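Local coordinates for nucleotidyltransferase-like protein (Exiguobacterium sibiricum, PDB 3C18) that is of unestablished function but resembles nucleotidyltransferases and may transfer nucleotidyl groups, joining a nucleotidyltransferase-like domain to a YgxA-like substrate-binding domain and a helix-turn-helix domain, at residues D32-D36 against R86-W90; V153-L157 against L190-L194. One frame throughout, in Å; residues are numbered along the deposited sequence. Where two conformers were deposited one is given.

In the fold
The two contacts lie in different parts of the chain and follow one another in sequence. Contact 1 holds the loop between strands 19-26 and 40-46 against helix 85-93 within the nucleotidyltransferase-like region, whereas contact 2 packs helix 146-167 against helix 185-195 within the region related to YgxA-like substrate-binding domains. Their centres are 29 Å apart and their nearest atoms about 20 Å, so they do not touch. Contact 1 borders a possible pocket: the side chain of Asp36 is about 5 Å from a bound glycerol, probably from the crystallisation liquor, which also bonds to the Asp36 backbone. Contact 2 is buried and adjoins the second subunit.

Contact 1: D32-D36 against R86-W90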
# COMPACT_ATOMS: atom_id res chain seq x y z
N ASP A 32 22.79 10.63 -2.44
CA ASP A 32 22.21 9.53 -3.21
C ASP A 32 21.14 8.84 -2.38
O ASP A 32 21.39 8.38 -1.28
CB ASP A 32 23.30 8.53 -3.57
CG ASP A 32 22.88 7.57 -4.64
OD1 ASP A 32 21.72 7.61 -5.06
OD2 ASP A 32 23.73 6.75 -5.08
N SER A 33 19.93 8.82 -2.91
CA SER A 33 18.79 8.18 -2.22
C SER A 33 19.03 6.67 -2.12
O SER A 33 18.52 6.00 -1.24
CB SER A 33 17.50 8.41 -2.99
OG SER A 33 17.65 7.93 -4.32
N LEU A 34 19.85 6.17 -3.03
CA LEU A 34 20.16 4.74 -3.10
C LEU A 34 20.85 4.25 -1.82
O LEU A 34 20.73 3.07 -1.42
CB LEU A 34 21.10 4.44 -4.28
CG LEU A 34 21.41 2.95 -4.50
CD1 LEU A 34 20.15 2.23 -5.05
CD2 LEU A 34 22.61 2.71 -5.41
N THR A 35 21.56 5.17 -1.19
CA THR A 35 22.37 4.84 -0.02
C THR A 35 21.98 5.69 1.18
O THR A 35 22.79 5.95 2.06
CB THR A 35 23.89 4.99 -0.31
OG1 THR A 35 24.17 6.30 -0.78
CG2 THR A 35 24.33 4.01 -1.36
N ASP A 36 20.71 6.09 1.18
CA ASP A 36 20.12 6.83 2.29
C ASP A 36 20.81 8.15 2.56
O ASP A 36 20.81 8.63 3.69
CB ASP A 36 20.20 6.00 3.57
CG ASP A 36 19.08 4.96 3.67
OD1 ASP A 36 18.24 4.94 2.78
OD2 ASP A 36 19.03 4.22 4.68
N ARG A 86 14.76 -0.74 -4.87
CA ARG A 86 16.12 -0.45 -4.33
C ARG A 86 16.82 -1.72 -3.97
O ARG A 86 17.99 -1.89 -4.26
CB ARG A 86 16.11 0.41 -3.07
CG ARG A 86 16.27 1.84 -3.34
CD ARG A 86 16.88 2.55 -2.13
NE ARG A 86 16.23 2.18 -0.88
CZ ARG A 86 16.46 2.73 0.29
NH1 ARG A 86 17.34 3.72 0.39
NH2 ARG A 86 15.81 2.30 1.37
N ALA A 87 16.09 -2.62 -3.34
CA ALA A 87 16.69 -3.88 -2.87
C ALA A 87 17.19 -4.69 -4.05
O ALA A 87 18.25 -5.32 -3.97
CB ALA A 87 15.73 -4.68 -2.02
N VAL A 88 16.44 -4.67 -5.14
CA VAL A 88 16.85 -5.42 -6.34
C VAL A 88 18.20 -4.87 -6.78
O VAL A 88 19.13 -5.62 -7.05
CB VAL A 88 15.83 -5.34 -7.51
CG1 VAL A 88 16.45 -5.87 -8.80
CG2 VAL A 88 14.56 -6.09 -7.17
N HIS A 89 18.29 -3.55 -6.76
CA HIS A 89 19.49 -2.83 -7.18
C HIS A 89 20.65 -3.15 -6.27
O HIS A 89 21.78 -3.37 -6.72
CB HIS A 89 19.26 -1.30 -7.15
CG HIS A 89 20.37 -0.51 -7.74
ND1 HIS A 89 20.18 0.41 -8.75
CD2 HIS A 89 21.71 -0.50 -7.49
CE1 HIS A 89 21.34 0.95 -9.10
NE2 HIS A 89 22.28 0.41 -8.35
N TRP A 90 20.36 -3.19 -4.98
CA TRP A 90 21.39 -3.45 -4.00
C TRP A 90 22.01 -4.82 -4.23
O TRP A 90 23.23 -4.98 -4.19
CB TRP A 90 20.86 -3.41 -2.56
CG TRP A 90 20.48 -2.07 -2.08
CD1 TRP A 90 20.91 -0.88 -2.58
CD2 TRP A 90 19.65 -1.76 -0.96
NE1 TRP A 90 20.37 0.15 -1.88
CE2 TRP A 90 19.59 -0.36 -0.88
CE3 TRP A 90 18.95 -2.53 -0.04
CZ2 TRP A 90 18.84 0.30 0.11
CZ3 TRP A 90 18.19 -1.87 0.93
CH2 TRP A 90 18.16 -0.48 1.01
O HOH W 1 15.41 3.91 3.99
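Arg86 reaches across from its helix with chi1 at -95°, between the usual wells, chi2 t and chi3 m. Arg86 NH1 thus lies 2.8 Å from Asp36 OD1 in a salt bridge and donates to Ser33 O at 3.0 Å. Its length brings the charge to the loop, and the two hydrogens on NH1 serve one acceptor each. Water 1 accepts from Arg86 NH2 (3.1 Å) and donates to Asp36 OD1 (3.2 Å). Asp36, with chi1 m (-81°), brings OD1 to Arg86 although its CA-to-CB bond points sideways; its OD2 is hydrogen-bonded to Ser66 OG and His68 NE2. The loop, shaped by an Asx turn (Leu34 N to Asp32 OD1, 3.1 Å), links antiparallel neighbours 19-26 and 40-46 of the mixed sheet, probably near where nucleotidyltransferases carry their active site, though no role is established for Asp36. Leu34, chi1 t and chi2 p, starts away from the helix yet extends its methyls to it: Leu34 CD1 lies 4.0 Å from the His89 ring centroid, a CH-pi contact over the face, and 4.0 Å from Trp90 CD1. Trp90 also starts sideways, but its m rotamer lets Trp90 NE1 donate to Leu34 O at 3.0 Å.

Contact 2: V153-L157 against L190-L194; sequences VHHAL and LYEQL
This is a buried, near-antiparallel helix-helix contact inside the helical domain, between helix 146-167 and helix 185-195. Both segments are helical (phi about -60 to -70°, psi about -35 to -45°); Leu157 N donates a hydrogen bond to Val153 O at 3.0 Å, whereas Leu194 N makes weak ones to Leu190 O (3.3 Å) and Tyr191 O (3.1 Å). The segment axes approach to 10.9 Å and cross at -152°; the closest CA pair is Leu157 with Tyr191, 6.6 Å. Leucine is long enough to fill such wide spacing. Leu157 (chi1 m, chi2 t) points toward the other helix: its CD2 lies 3.7 Å from Leu190 CD2, its CD1 3.5 Å from Leu194 CD2 and 4.0 Å from Tyr191 CD1. Leu190 and Leu194 take chi1 t and chi2 p. Val153 CG1 (chi1 t) lies 4.0 Å from Leu194 CD2, and Val153 also touches helix 201-218. His154 and Tyr191, both chi1 t, are flat with polar ends and close the flank where the second subunit packs; their rings pair obliquely, centroids 5.7 Å apart, planes at 59°. The Tyr191 hydroxyl is hydrogen-bonded to Tyr147 O of the second subunit, whose His154 stacks on His154 here. Apolar residues four apart along neighbouring antiparallel helices are characteristic of a helical bundle, consistent with nucleotidyltransferase substrate-binding domains related to this region.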
# COMPACT_ATOMS: atom_id res chain seq x y z
N VAL A 153 -9.23 7.06 -12.29
CA VAL A 153 -9.04 6.64 -13.67
C VAL A 153 -7.56 6.66 -14.01
O VAL A 153 -7.03 5.75 -14.65
CB VAL A 153 -9.81 7.50 -14.66
CG1 VAL A 153 -9.21 7.36 -16.03
CG2 VAL A 153 -11.28 7.05 -14.65
N HIS A 154 -6.89 7.69 -13.51
CA HIS A 154 -5.45 7.89 -13.79
C HIS A 154 -4.66 6.75 -13.14
O HIS A 154 -3.80 6.13 -13.75
CB HIS A 154 -5.00 9.26 -13.27
CG HIS A 154 -3.53 9.49 -13.39
ND1 HIS A 154 -2.64 9.01 -12.46
CD2 HIS A 154 -2.80 10.12 -14.34
CE1 HIS A 154 -1.41 9.32 -12.84
NE2 HIS A 154 -1.48 10.01 -13.97
N HIS A 155 -5.02 6.43 -11.92
CA HIS A 155 -4.35 5.35 -11.20
C HIS A 155 -4.58 4.03 -11.92
O HIS A 155 -3.68 3.21 -12.08
CB HIS A 155 -4.85 5.26 -9.76
CG HIS A 155 -4.45 6.42 -8.90
ND1 HIS A 155 -4.53 6.37 -7.53
CD2 HIS A 155 -3.96 7.64 -9.21
CE1 HIS A 155 -4.13 7.53 -7.02
NE2 HIS A 155 -3.77 8.31 -8.02
N ALA A 156 -5.81 3.82 -12.37
CA ALA A 156 -6.14 2.56 -13.08
C ALA A 156 -5.28 2.45 -14.29
O ALA A 156 -4.79 1.39 -14.64
CB ALA A 156 -7.63 2.53 -13.51
N LEU A 157 -5.09 3.55 -14.97
CA LEU A 157 -4.27 3.53 -16.20
C LEU A 157 -2.82 3.17 -15.89
O LEU A 157 -2.14 2.48 -16.63
CB LEU A 157 -4.31 4.88 -16.90
CG LEU A 157 -5.56 5.16 -17.72
CD1 LEU A 157 -5.65 6.62 -18.09
CD2 LEU A 157 -5.59 4.32 -18.94
N LEU A 190 -4.05 5.28 -24.89
CA LEU A 190 -5.22 5.61 -24.06
C LEU A 190 -4.82 6.66 -23.00
O LEU A 190 -5.57 7.59 -22.68
CB LEU A 190 -5.74 4.34 -23.37
CG LEU A 190 -7.07 4.46 -22.67
CD1 LEU A 190 -8.09 4.88 -23.69
CD2 LEU A 190 -7.45 3.15 -21.96
N TYR A 191 -3.61 6.54 -22.48
CA TYR A 191 -3.13 7.47 -21.43
C TYR A 191 -2.84 8.84 -22.02
O TYR A 191 -3.16 9.87 -21.46
CB TYR A 191 -1.88 6.90 -20.75
CG TYR A 191 -1.25 7.78 -19.70
CD1 TYR A 191 -1.87 8.01 -18.48
CD2 TYR A 191 -0.02 8.36 -19.92
CE1 TYR A 191 -1.27 8.79 -17.53
CE2 TYR A 191 0.58 9.17 -18.97
CZ TYR A 191 -0.04 9.37 -17.78
OH TYR A 191 0.59 10.16 -16.84
N GLU A 192 -2.27 8.80 -23.21
CA GLU A 192 -1.84 9.99 -23.93
C GLU A 192 -3.07 10.83 -24.27
O GLU A 192 -3.08 12.03 -24.13
CB GLU A 192 -1.08 9.59 -25.20
CG GLU A 192 -0.14 10.64 -25.71
CD GLU A 192 0.80 10.13 -26.80
OE1 GLU A 192 0.30 9.48 -27.74
OE2 GLU A 192 2.03 10.39 -26.71
N GLN A 193 -4.12 10.14 -24.70
CA GLN A 193 -5.40 10.77 -25.03
C GLN A 193 -5.95 11.50 -23.84
O GLN A 193 -6.62 12.51 -23.99
CB GLN A 193 -6.48 9.75 -25.38
CG GLN A 193 -6.44 9.08 -26.71
CD GLN A 193 -7.42 7.89 -26.71
OE1 GLN A 193 -8.48 7.91 -26.01
NE2 GLN A 193 -7.07 6.83 -27.45
N LEU A 194 -5.77 10.90 -22.67
CA LEU A 194 -6.31 11.47 -21.42
C LEU A 194 -5.51 12.71 -21.07
O LEU A 194 -6.06 13.74 -20.71
CB LEU A 194 -6.30 10.45 -20.25
CG LEU A 194 -6.78 10.97 -18.88
CD1 LEU A 194 -8.15 11.50 -18.98
CD2 LEU A 194 -6.70 9.90 -17.73